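Local coordinates for protein peroxinectin A (Dictyostelium discoideum, PDB 6ERC) that catalyses the hydrogen peroxide-driven oxidation of phenolic donors, as a secreted haem peroxidase that also has iodide and thiocyanate peroxidase activity, at residues T24-L29 with A290-E295; R120-P125 with E141-L146; A286-Q291 with F462-A467; T298-F303 with Y455-E460. One frame throughout, in Å; residues are numbered along the deposited sequence.

How the contacts relate
Contact 1 touches each of the other three. Its strand 24-25 pairs with strand 139-144 of contact 2, the two centres about 10 Å apart, and Asn294 ND2 probably donates to Glu141 OE1. Contact 3 takes over Ala290 and Gln291 from contact 1 and joins the chain there to helix 452-467, the centres of contacts 1 and 3 lying about 11 Å apart. Further back on that helix, contact 4 meets the end of helix 294-300, the helix that begins in contact 1. Contact 4 touches the haem directly; the side chain of Phe26 in contact 1 is about 5 Å from it, that of Gln291 in contact 3 about 10 Å. Contacts 2 and 4 do not touch, their nearest atoms being about 7 Å apart.

Contact 1: residues T24-L29 with A290-E295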
# COMPACT_ATOMS: atom_id res chain seq x y z
N THR A 24 11.17 -11.10 -7.31
CA THR A 24 12.24 -11.67 -6.49
C THR A 24 11.73 -11.96 -5.08
O THR A 24 10.83 -11.27 -4.58
CB THR A 24 13.45 -10.73 -6.40
OG1 THR A 24 13.04 -9.48 -5.84
CG2 THR A 24 14.06 -10.51 -7.77
N PRO A 25 12.27 -12.99 -4.42
CA PRO A 25 11.77 -13.35 -3.08
C PRO A 25 11.83 -12.17 -2.12
O PRO A 25 12.71 -11.30 -2.22
CB PRO A 25 12.70 -14.48 -2.62
CG PRO A 25 13.46 -14.94 -3.84
CD PRO A 25 13.16 -14.02 -4.99
N PHE A 26 10.87 -12.13 -1.21
CA PHE A 26 10.88 -11.15 -0.13
C PHE A 26 12.04 -11.42 0.83
O PHE A 26 12.64 -12.50 0.83
CB PHE A 26 9.56 -11.15 0.65
CG PHE A 26 8.43 -10.48 -0.07
CD1 PHE A 26 8.33 -9.10 -0.09
CD2 PHE A 26 7.43 -11.22 -0.67
CE1 PHE A 26 7.28 -8.47 -0.73
CE2 PHE A 26 6.37 -10.60 -1.31
CZ PHE A 26 6.30 -9.22 -1.34
N ILE A 27 12.32 -10.43 1.65
CA ILE A 27 13.28 -10.57 2.74
C ILE A 27 12.53 -10.96 4.01
O ILE A 27 11.33 -10.74 4.14
CB ILE A 27 14.09 -9.26 2.94
CG1 ILE A 27 14.92 -8.94 1.69
CG2 ILE A 27 15.00 -9.32 4.15
CD1 ILE A 27 15.98 -9.99 1.36
N ARG A 28 13.25 -11.56 4.95
CA ARG A 28 12.71 -11.92 6.25
C ARG A 28 13.51 -11.22 7.34
O ARG A 28 14.74 -11.31 7.37
CB ARG A 28 12.74 -13.44 6.48
CG ARG A 28 11.85 -14.24 5.55
CD ARG A 28 10.41 -14.32 6.05
NE ARG A 28 9.59 -15.14 5.17
CZ ARG A 28 8.31 -15.41 5.37
NH1 ARG A 28 7.67 -14.92 6.42
NH2 ARG A 28 7.65 -16.17 4.50
N LEU A 29 12.80 -10.52 8.24
CA LEU A 29 13.43 -10.06 9.47
C LEU A 29 13.46 -11.15 10.52
O LEU A 29 14.36 -11.16 11.37
CB LEU A 29 12.68 -8.84 10.02
CG LEU A 29 12.46 -7.67 9.06
CD1 LEU A 29 11.73 -6.55 9.78
CD2 LEU A 29 13.78 -7.18 8.48
N ALA A 290 17.63 -3.14 -0.59
CA ALA A 290 16.37 -2.40 -0.54
C ALA A 290 15.14 -3.29 -0.67
O ALA A 290 14.02 -2.79 -0.53
CB ALA A 290 16.34 -1.34 -1.64
N GLN A 291 15.33 -4.59 -0.93
CA GLN A 291 14.20 -5.50 -1.10
C GLN A 291 13.25 -5.41 0.08
O GLN A 291 13.67 -5.25 1.23
CB GLN A 291 14.71 -6.93 -1.26
CG GLN A 291 13.64 -7.96 -1.58
CD GLN A 291 13.18 -7.91 -3.02
OE1 GLN A 291 13.96 -7.61 -3.92
NE2 GLN A 291 11.91 -8.21 -3.25
N VAL A 292 11.95 -5.50 -0.20
CA VAL A 292 10.94 -5.40 0.85
C VAL A 292 10.99 -6.64 1.73
O VAL A 292 11.23 -7.76 1.26
CB VAL A 292 9.55 -5.21 0.23
CG1 VAL A 292 8.47 -5.22 1.32
CG2 VAL A 292 9.48 -3.91 -0.56
N SER A 293 10.75 -6.45 3.03
CA SER A 293 10.69 -7.55 3.96
C SER A 293 9.29 -8.13 4.00
O SER A 293 8.29 -7.42 3.84
CB SER A 293 11.10 -7.11 5.37
OG SER A 293 10.12 -6.26 5.93
N ASN A 294 9.22 -9.45 4.23
CA ASN A 294 7.93 -10.12 4.27
C ASN A 294 7.05 -9.59 5.38
O ASN A 294 5.83 -9.49 5.22
CB ASN A 294 8.14 -11.63 4.43
CG ASN A 294 7.02 -12.44 3.81
OD1 ASN A 294 5.85 -12.21 4.10
ND2 ASN A 294 7.38 -13.37 2.94
N GLU A 295 7.65 -9.22 6.52
CA GLU A 295 6.86 -8.71 7.64
C GLU A 295 6.36 -7.30 7.38
O GLU A 295 5.29 -6.93 7.87
CB GLU A 295 7.69 -8.75 8.92
CG GLU A 295 8.19 -10.13 9.33
CD GLU A 295 9.41 -10.58 8.54
OE1 GLU A 295 9.76 -9.90 7.55
OE2 GLU A 295 10.02 -11.60 8.91
O HOH W 1 8.92 -14.11 9.03
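The Arg28 guanidinium and the Asn294 amide lie stacked, their planes 19° apart, with Asn294 ND2 3.2 Å above one face and displaced toward its rim. The facing nitrogens, Asn294 ND2 and Arg28 NH2, are both donors, so they only stack, and their bonds run to other residues: Arg28 NE forms a salt bridge with Glu141, Arg28 NH2 donates to His390 O, and Asn294 bonds Glu141 and His390. The Glu295 carboxylate stands perpendicular to the guanidinium; its OE2 accepts from Ala30 N and, at 2.7 Å, from a water that bridges to Arg28 NH1. A bend at chi2 (-85°) sets Arg28 CD against Asn294 CB at 3.9 Å. The Phe26 ring is met at its edge, with Val292 O 3.5 Å from CD1 and in the ring plane. Between the backbones runs a single beta bridge, Ile27 with Ser293, just where Ser293 acts as N-cap of helix 294-300, its OG taken by Phe296 N. Ile27 N donates to Val292 O (2.9 Å, 171° at the hydrogen). A leucine in place of Arg28 would probably leave Glu141 without this charged partner, break the water bridge and uncover one side of the Asn294 amide. Next along, Leu29 N donates almost straight to Glu295 OE1 at 3.2 Å, on the syn side but tilted out of the carboxylate plane, while Ile27 CG1 rests on Gln291 CB at 3.6 Å.

Contact 2: residues R120-P125 with E141-L146; sequences RATEVP and EQINSL. With BMA (beta-D-mannopyranose), chain H.
Arg120 stretches out across Ile143 to a mannose on the next residue but one. From CB the chain runs fully extended, with CG anti to the backbone N (chi1 180°). CG passes Ile143 CB, and CD comes to 4.0 Å from Ile143 CG2. That same methyl then sits 3.8 Å above one face of the guanidinium, displaced toward the rim. At the tip NH2 donates to O3 of the mannose, nearly straight at 169°, the sugar lying at the guanidinium edge; the modelled 2.5 Å between NH2 and O3 should be read with caution at this resolution. The sugar is bonded covalently through C1 to Thr122 OG1, so its root and its O3 are both tied to segment 120-125; its O2 makes a weak bond to Ala121 O. Ile143 packs on Thr122 as well, CD1 standing 3.8 Å from Thr122 CG2. Further along, Val124 CG1 leans on Glu141 CB at 3.6 Å, while the Glu141 carboxylate turns away to Arg28 and Asn294. Three backbone bonds join the segments: Thr122 and Glu141 exchange a pair, each at 3.0 Å, and Ile143 N donates to Arg120 O. Ala121 and Gln142 form the neighbouring non-hydrogen-bonded pair, their side chains on the sheet face away from Thr122 and Glu141. With 127° between their directions the strands are strongly twisted; they are the two inner strands of the antiparallel sheet 24-25, 139-144, 113-124, 91-96, here carrying an O-linked mannose.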
# COMPACT_ATOMS: atom_id res chain seq x y z
N ARG A 120 2.19 -16.27 -4.62
CA ARG A 120 3.22 -16.93 -5.40
C ARG A 120 4.47 -17.10 -4.57
O ARG A 120 4.93 -16.18 -3.88
CB ARG A 120 3.54 -16.11 -6.66
CG ARG A 120 4.62 -16.70 -7.56
CD ARG A 120 4.98 -15.73 -8.67
NE ARG A 120 6.23 -16.06 -9.34
CZ ARG A 120 6.75 -15.35 -10.34
NH1 ARG A 120 6.13 -14.27 -10.79
NH2 ARG A 120 7.90 -15.72 -10.89
N ALA A 121 5.02 -18.30 -4.64
CA ALA A 121 6.22 -18.65 -3.90
C ALA A 121 7.17 -19.42 -4.82
O ALA A 121 6.78 -19.93 -5.87
CB ALA A 121 5.91 -19.48 -2.64
N THR A 122 8.42 -19.47 -4.40
CA THR A 122 9.47 -20.14 -5.14
C THR A 122 10.41 -20.82 -4.15
O THR A 122 10.56 -20.38 -3.01
CB THR A 122 10.26 -19.14 -6.02
OG1 THR A 122 10.96 -19.86 -7.04
CG2 THR A 122 11.28 -18.33 -5.18
N GLU A 123 11.02 -21.90 -4.61
CA GLU A 123 11.97 -22.63 -3.79
C GLU A 123 13.21 -21.78 -3.55
O GLU A 123 13.69 -21.08 -4.44
CB GLU A 123 12.34 -23.98 -4.45
CG GLU A 123 13.16 -24.89 -3.57
CD GLU A 123 13.33 -26.27 -4.19
OE1 GLU A 123 12.47 -26.66 -5.02
OE2 GLU A 123 14.31 -26.96 -3.85
N VAL A 124 13.73 -21.84 -2.33
CA VAL A 124 14.93 -21.08 -1.95
C VAL A 124 15.88 -22.01 -1.22
O VAL A 124 15.50 -23.11 -0.78
CB VAL A 124 14.57 -19.85 -1.07
CG1 VAL A 124 13.74 -18.86 -1.87
CG2 VAL A 124 13.86 -20.27 0.21
N PRO A 125 17.15 -21.60 -1.10
CA PRO A 125 18.11 -22.42 -0.35
C PRO A 125 17.76 -22.43 1.13
O PRO A 125 17.34 -21.42 1.69
CB PRO A 125 19.45 -21.71 -0.61
CG PRO A 125 19.23 -20.85 -1.79
CD PRO A 125 17.79 -20.45 -1.75
N GLU A 141 10.02 -19.20 -0.29
CA GLU A 141 9.89 -17.79 0.02
C GLU A 141 8.89 -17.14 -0.92
O GLU A 141 8.80 -17.52 -2.10
CB GLU A 141 11.25 -17.08 -0.07
CG GLU A 141 11.26 -15.63 0.38
CD GLU A 141 10.58 -15.42 1.73
OE1 GLU A 141 9.35 -15.18 1.75
OE2 GLU A 141 11.26 -15.51 2.77
N GLN A 142 8.11 -16.21 -0.38
CA GLN A 142 7.11 -15.53 -1.20
C GLN A 142 7.78 -14.55 -2.17
O GLN A 142 8.87 -14.03 -1.92
CB GLN A 142 6.09 -14.80 -0.33
CG GLN A 142 4.97 -15.68 0.22
CD GLN A 142 5.44 -16.58 1.35
OE1 GLN A 142 6.22 -16.17 2.21
NE2 GLN A 142 4.95 -17.82 1.36
N ILE A 143 7.10 -14.33 -3.30
CA ILE A 143 7.65 -13.56 -4.42
C ILE A 143 6.99 -12.18 -4.45
O ILE A 143 5.76 -12.07 -4.44
CB ILE A 143 7.46 -14.30 -5.77
CG1 ILE A 143 8.46 -15.48 -5.89
CG2 ILE A 143 7.62 -13.31 -6.94
CD1 ILE A 143 9.80 -15.12 -6.57
N ASN A 144 7.82 -11.14 -4.50
CA ASN A 144 7.35 -9.78 -4.69
C ASN A 144 7.17 -9.52 -6.18
O ASN A 144 8.15 -9.41 -6.93
CB ASN A 144 8.32 -8.76 -4.09
CG ASN A 144 7.76 -7.35 -4.10
OD1 ASN A 144 6.63 -7.12 -4.53
ND2 ASN A 144 8.54 -6.40 -3.62
N SER A 145 5.92 -9.43 -6.62
CA SER A 145 5.62 -9.16 -8.03
C SER A 145 5.64 -7.67 -8.35
O SER A 145 4.79 -7.17 -9.10
CB SER A 145 4.26 -9.78 -8.38
OG SER A 145 4.33 -11.19 -8.35
N LEU A 146 6.61 -6.95 -7.81
CA LEU A 146 6.73 -5.52 -8.02
C LEU A 146 8.14 -5.09 -7.62
O LEU A 146 8.76 -5.70 -6.75
CB LEU A 146 5.69 -4.74 -7.21
CG LEU A 146 5.09 -3.50 -7.87
CD1 LEU A 146 4.13 -3.90 -8.98
CD2 LEU A 146 4.38 -2.65 -6.84
C1 BMA H . 10.34 -20.24 -8.44
C2 BMA H . 9.27 -20.02 -9.57
C3 BMA H . 9.72 -18.86 -10.48
C4 BMA H . 11.26 -18.88 -10.70
C5 BMA H . 11.80 -20.28 -10.35
C6 BMA H . 13.27 -20.47 -10.66
O2 BMA H . 8.01 -19.66 -9.03
O3 BMA H . 9.31 -17.61 -9.95
O4 BMA H . 11.57 -18.60 -12.06
O5 BMA H . 11.63 -20.47 -8.93
O6 BMA H . 13.47 -21.75 -11.30

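Contact 3: residues A286-Q291 with F462-A467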
# COMPACT_ATOMS: atom_id res chain seq x y z
N ALA A 286 26.11 0.57 -0.99
CA ALA A 286 26.00 -0.53 -1.95
C ALA A 286 25.82 -1.88 -1.28
O ALA A 286 25.51 -2.86 -1.98
CB ALA A 286 27.23 -0.57 -2.85
N ASN A 287 26.02 -1.98 0.03
CA ASN A 287 25.85 -3.23 0.75
C ASN A 287 24.45 -3.39 1.35
O ASN A 287 24.15 -4.45 1.90
CB ASN A 287 26.89 -3.35 1.86
CG ASN A 287 28.31 -3.29 1.33
OD1 ASN A 287 28.60 -3.80 0.25
ND2 ASN A 287 29.19 -2.66 2.09
N VAL A 288 23.61 -2.37 1.27
CA VAL A 288 22.26 -2.42 1.81
C VAL A 288 21.32 -2.96 0.76
O VAL A 288 21.36 -2.55 -0.41
CB VAL A 288 21.82 -1.02 2.30
CG1 VAL A 288 20.32 -0.99 2.60
CG2 VAL A 288 22.61 -0.63 3.53
N ASN A 289 20.45 -3.89 1.16
CA ASN A 289 19.46 -4.48 0.28
C ASN A 289 18.13 -3.75 0.48
O ASN A 289 17.58 -3.75 1.59
CB ASN A 289 19.30 -5.97 0.55
CG ASN A 289 18.37 -6.66 -0.43
OD1 ASN A 289 17.88 -6.04 -1.37
ND2 ASN A 289 18.13 -7.94 -0.22
N ALA A 290 17.63 -3.14 -0.59
CA ALA A 290 16.37 -2.40 -0.54
C ALA A 290 15.14 -3.29 -0.67
O ALA A 290 14.02 -2.79 -0.53
CB ALA A 290 16.34 -1.34 -1.64
N GLN A 291 15.33 -4.59 -0.93
CA GLN A 291 14.20 -5.50 -1.10
C GLN A 291 13.25 -5.41 0.08
O GLN A 291 13.67 -5.25 1.23
CB GLN A 291 14.71 -6.93 -1.26
CG GLN A 291 13.64 -7.96 -1.58
CD GLN A 291 13.18 -7.91 -3.02
OE1 GLN A 291 13.96 -7.61 -3.92
NE2 GLN A 291 11.91 -8.21 -3.25
N PHE A 462 12.04 1.37 5.50
CA PHE A 462 12.28 2.60 4.75
C PHE A 462 13.71 3.10 4.90
O PHE A 462 14.17 3.88 4.06
CB PHE A 462 11.28 3.67 5.18
CG PHE A 462 9.90 3.45 4.62
CD1 PHE A 462 9.68 3.54 3.26
CD2 PHE A 462 8.84 3.17 5.45
CE1 PHE A 462 8.42 3.34 2.74
CE2 PHE A 462 7.57 2.97 4.94
CZ PHE A 462 7.36 3.06 3.58
N PHE A 463 14.43 2.68 5.94
CA PHE A 463 15.86 2.96 5.98
C PHE A 463 16.57 2.28 4.82
O PHE A 463 17.48 2.86 4.21
CB PHE A 463 16.45 2.50 7.30
CG PHE A 463 17.92 2.80 7.44
CD1 PHE A 463 18.87 1.89 7.00
CD2 PHE A 463 18.35 3.98 8.00
CE1 PHE A 463 20.21 2.16 7.12
CE2 PHE A 463 19.69 4.26 8.12
CZ PHE A 463 20.62 3.35 7.68
N ARG A 464 16.16 1.05 4.49
CA ARG A 464 16.85 0.30 3.45
C ARG A 464 16.45 0.77 2.05
O ARG A 464 17.32 0.91 1.18
CB ARG A 464 16.58 -1.19 3.61
CG ARG A 464 17.33 -1.80 4.79
CD ARG A 464 17.15 -3.31 4.88
NE ARG A 464 15.77 -3.69 5.20
CZ ARG A 464 14.87 -4.09 4.32
NH1 ARG A 464 13.65 -4.42 4.73
NH2 ARG A 464 15.16 -4.18 3.03
N THR A 465 15.17 1.03 1.81
CA THR A 465 14.75 1.45 0.48
C THR A 465 15.25 2.85 0.12
O THR A 465 15.12 3.25 -1.04
CB THR A 465 13.23 1.40 0.33
OG1 THR A 465 12.60 1.89 1.53
CG2 THR A 465 12.77 -0.02 0.04
N ARG A 466 15.80 3.59 1.08
CA ARG A 466 16.54 4.82 0.80
C ARG A 466 18.04 4.58 0.69
O ARG A 466 18.67 5.00 -0.28
CB ARG A 466 16.25 5.86 1.88
CG ARG A 466 17.14 7.10 1.80
CD ARG A 466 16.64 8.22 2.70
NE ARG A 466 17.08 8.07 4.08
CZ ARG A 466 16.79 8.92 5.06
NH1 ARG A 466 16.05 10.00 4.82
NH2 ARG A 466 17.23 8.70 6.29
N ALA A 467 18.62 3.89 1.68
CA ALA A 467 20.06 3.69 1.69
C ALA A 467 20.51 2.74 0.59
O ALA A 467 21.61 2.91 0.04
CB ALA A 467 20.50 3.15 3.06
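A single nitrogen, Arg464 NH2, holds two backbone carbonyls two residues apart, Asn289 O at 2.8 Å and Gln291 O at 2.6 Å. Both acceptors lie close to the guanidinium plane, and both bonds are fairly straight, with 161° and 164° at the hydrogen. The loop thus wraps round the guanidinium edge, with the Ala290 carbonyl carbon also near that plane. The bend at chi3 (-67°) turns NE of Arg464 out of line with the rest of its chain, whose CB, CG and CD pass alongside Asn289 O. The other guanidinium nitrogens have partners too: NE makes a salt bridge with Glu460, one turn back on helix 452-467, and NH1 a weak bond with Gln461. On the loop side the curve is an Asx turn, Asn289 OD1 accepting from Gln291 N at 3.0 Å, the donor standing well above the amide carbonyl plane. Apolar packing adds to this grip where Val288 CG1 rests on the stem of Arg464, 3.8 Å from its CG, and extends to Ala467 CB. Two methyl groups also sit against carbonyl oxygens: Ala290 CB lies 3.7 Å from Arg464 O, and Thr465 CG2 3.1 Å from Ala290 O, whereas Thr465 OG1 is turned to Tyr267 OH. The loop before helix 294-300 is thereby fastened to the last turns of helix 452-467, away from the predicted catalytic residues. One arginine charge, shared between two main-chain oxygens and a carboxylate, would be expected to polarise both carbonyls and so favour the two hydrogen bonds, while the Asn289 side chain braces the turn from within.

Contact 4: residues T298-F303 with Y455-E460. With HEM (protoporphyrin IX containing Fe), chain F.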
# COMPACT_ATOMS: atom_id res chain seq x y z
N THR A 298 3.38 -7.72 4.67
CA THR A 298 2.34 -8.65 5.12
C THR A 298 1.72 -8.21 6.44
O THR A 298 0.51 -8.37 6.64
CB THR A 298 2.92 -10.06 5.26
OG1 THR A 298 3.63 -10.41 4.07
CG2 THR A 298 1.81 -11.07 5.51
N THR A 299 2.52 -7.65 7.35
CA THR A 299 2.07 -7.40 8.72
C THR A 299 2.08 -5.92 9.07
O THR A 299 1.01 -5.34 9.28
CB THR A 299 2.95 -8.20 9.69
OG1 THR A 299 3.10 -9.54 9.20
CG2 THR A 299 2.31 -8.24 11.08
N ALA A 300 3.25 -5.29 9.16
CA ALA A 300 3.34 -3.96 9.76
C ALA A 300 2.56 -2.92 8.96
O ALA A 300 1.69 -2.23 9.49
CB ALA A 300 4.81 -3.55 9.89
N PHE A 301 2.87 -2.80 7.67
CA PHE A 301 2.32 -1.70 6.88
C PHE A 301 0.87 -1.91 6.47
O PHE A 301 0.31 -1.03 5.79
CB PHE A 301 3.18 -1.46 5.64
CG PHE A 301 3.11 -0.05 5.13
CD1 PHE A 301 3.79 0.96 5.76
CD2 PHE A 301 2.35 0.25 4.01
CE1 PHE A 301 3.73 2.26 5.29
CE2 PHE A 301 2.28 1.55 3.54
CZ PHE A 301 2.97 2.55 4.18
N ARG A 302 0.25 -3.02 6.83
CA ARG A 302 -1.17 -3.20 6.57
C ARG A 302 -2.04 -2.51 7.61
O ARG A 302 -3.27 -2.65 7.56
CB ARG A 302 -1.52 -4.69 6.52
CG ARG A 302 -0.84 -5.43 5.37
CD ARG A 302 -1.72 -6.51 4.78
NE ARG A 302 -1.03 -7.21 3.69
CZ ARG A 302 -1.60 -8.13 2.92
NH1 ARG A 302 -2.87 -8.47 3.10
NH2 ARG A 302 -0.89 -8.71 1.96
N PHE A 303 -1.45 -1.75 8.53
CA PHE A 303 -2.22 -0.99 9.50
C PHE A 303 -3.22 -0.05 8.84
O PHE A 303 -4.20 0.34 9.48
CB PHE A 303 -1.28 -0.19 10.40
CG PHE A 303 -0.60 0.97 9.70
CD1 PHE A 303 -1.21 2.22 9.65
CD2 PHE A 303 0.63 0.81 9.10
CE1 PHE A 303 -0.60 3.28 9.02
CE2 PHE A 303 1.25 1.88 8.46
CZ PHE A 303 0.63 3.11 8.42
N TYR A 455 6.14 0.03 14.47
CA TYR A 455 7.11 1.12 14.32
C TYR A 455 8.47 0.58 13.90
O TYR A 455 9.09 1.10 12.96
CB TYR A 455 7.22 1.88 15.64
CG TYR A 455 8.15 3.07 15.63
CD1 TYR A 455 9.52 2.90 15.74
CD2 TYR A 455 7.65 4.36 15.53
CE1 TYR A 455 10.37 3.98 15.74
CE2 TYR A 455 8.50 5.45 15.53
CZ TYR A 455 9.86 5.26 15.64
OH TYR A 455 10.70 6.34 15.64
N LEU A 456 8.94 -0.46 14.57
CA LEU A 456 10.28 -0.99 14.30
C LEU A 456 10.36 -1.58 12.90
O LEU A 456 11.36 -1.39 12.19
CB LEU A 456 10.66 -2.02 15.35
CG LEU A 456 12.14 -2.40 15.46
CD1 LEU A 456 12.46 -2.85 16.88
CD2 LEU A 456 12.52 -3.48 14.46
N ILE A 457 9.32 -2.31 12.47
CA ILE A 457 9.35 -2.94 11.15
C ILE A 457 9.31 -1.88 10.06
O ILE A 457 10.02 -1.98 9.05
CB ILE A 457 8.19 -3.94 11.02
CG1 ILE A 457 8.31 -5.04 12.08
CG2 ILE A 457 8.17 -4.57 9.63
CD1 ILE A 457 7.04 -5.84 12.29
N ILE A 458 8.49 -0.85 10.24
CA ILE A 458 8.38 0.20 9.23
C ILE A 458 9.67 1.01 9.18
O ILE A 458 10.21 1.29 8.10
CB ILE A 458 7.16 1.09 9.51
CG1 ILE A 458 5.87 0.28 9.35
CG2 ILE A 458 7.14 2.28 8.55
CD1 ILE A 458 4.64 0.97 9.90
N TYR A 459 10.19 1.41 10.34
CA TYR A 459 11.44 2.15 10.38
C TYR A 459 12.54 1.37 9.67
O TYR A 459 13.33 1.95 8.91
CB TYR A 459 11.84 2.43 11.83
CG TYR A 459 13.11 3.24 11.97
CD1 TYR A 459 14.36 2.63 11.87
CD2 TYR A 459 13.07 4.60 12.21
CE1 TYR A 459 15.52 3.35 12.00
CE2 TYR A 459 14.24 5.34 12.35
CZ TYR A 459 15.46 4.71 12.24
OH TYR A 459 16.62 5.44 12.38
N GLU A 460 12.60 0.06 9.89
CA GLU A 460 13.69 -0.74 9.35
C GLU A 460 13.60 -0.84 7.83
O GLU A 460 14.62 -0.86 7.14
CB GLU A 460 13.69 -2.12 9.99
CG GLU A 460 14.96 -2.93 9.78
CD GLU A 460 14.99 -3.66 8.45
OE1 GLU A 460 13.91 -3.87 7.85
OE2 GLU A 460 16.09 -4.02 7.99
CHA HEM F . -3.00 -5.12 0.51
CHB HEM F . -7.33 -3.12 -0.23
CHC HEM F . -5.84 0.91 2.04
CHD HEM F . -1.58 -1.20 2.98
C1A HEM F . -4.31 -4.95 0.17
C2A HEM F . -5.19 -5.96 -0.37
C3A HEM F . -6.39 -5.42 -0.58
C4A HEM F . -6.31 -4.04 -0.17
CMA HEM F . -7.64 -6.12 -1.15
CAA HEM F . -4.76 -7.42 -0.64
CBA HEM F . -5.53 -8.29 0.35
CGA HEM F . -4.80 -9.59 0.57
O1A HEM F . -3.65 -9.56 1.08
O2A HEM F . -5.37 -10.65 0.23
C1B HEM F . -7.29 -1.86 0.30
C2B HEM F . -8.36 -0.90 0.24
C3B HEM F . -7.95 0.22 0.86
C4B HEM F . -6.60 0.00 1.34
CMB HEM F . -9.71 -1.20 -0.45
CAB HEM F . -8.71 1.55 1.09
CBB HEM F . -9.98 1.75 0.73
C1C HEM F . -4.56 0.70 2.50
C2C HEM F . -3.74 1.64 3.25
C3C HEM F . -2.56 1.05 3.51
C4C HEM F . -2.60 -0.28 2.93
CMC HEM F . -4.26 3.04 3.63
CAC HEM F . -1.29 1.52 4.26
CBC HEM F . -1.11 2.72 4.83
C1D HEM F . -1.58 -2.42 2.36
C2D HEM F . -0.46 -3.33 2.27
C3D HEM F . -0.86 -4.41 1.60
C4D HEM F . -2.24 -4.22 1.22
CMD HEM F . 0.93 -3.07 2.89
CAD HEM F . -0.03 -5.65 1.23
CBD HEM F . 0.79 -5.24 0.01
CGD HEM F . 0.99 -6.40 -0.93
O1D HEM F . 0.09 -6.65 -1.78
O2D HEM F . 2.04 -7.09 -0.86
NA HEM F . -5.04 -3.78 0.28
NB HEM F . -6.23 -1.28 0.98
NC HEM F . -3.83 -0.46 2.32
ND HEM F . -2.65 -3.00 1.70
FE HEM F . -4.40 -2.13 1.30
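Ala300 and Ile457 bring helix 294-300, which has a wider pi-type turn at 298-300, to within 6.3 Å of helix 452-467, CA to CA. The touching groups are all apolar. Ala300 CB meets Ile457 CG2 at 3.5 Å and Ile458 CG1 at 4.0 Å, its small size allowing the close approach. Ile458 CG1 also approaches the Phe301 ring at its edge, near the plane, 4.2 Å from CD1. Beyond it Ile458 CD1 reaches Phe303 CE2 at 3.8 Å, the two side chains crossing at about a right angle. Phe301 also borders the haem, its CE2 3.6 Å from the vinyl carbon CAC, and the other vinyl carbon, CBC, lies over a face of Phe303. Arg302 points to the haem instead: its guanidinium has the meso carbon CHA over the centre of one face, and NH1 bonds propionate oxygen O1A, modelled too short for the length to be trusted. Thr297 O and Asn383 OD1 hold NE and NH1. An alanine in place of Arg302 would probably leave propionate oxygen O1A without this charged donor and take away the NH1 donor of Asn383 OD1. The arginine charge would be expected to offset that of the propionate, while the two helices rely on apolar packing alone across these segments.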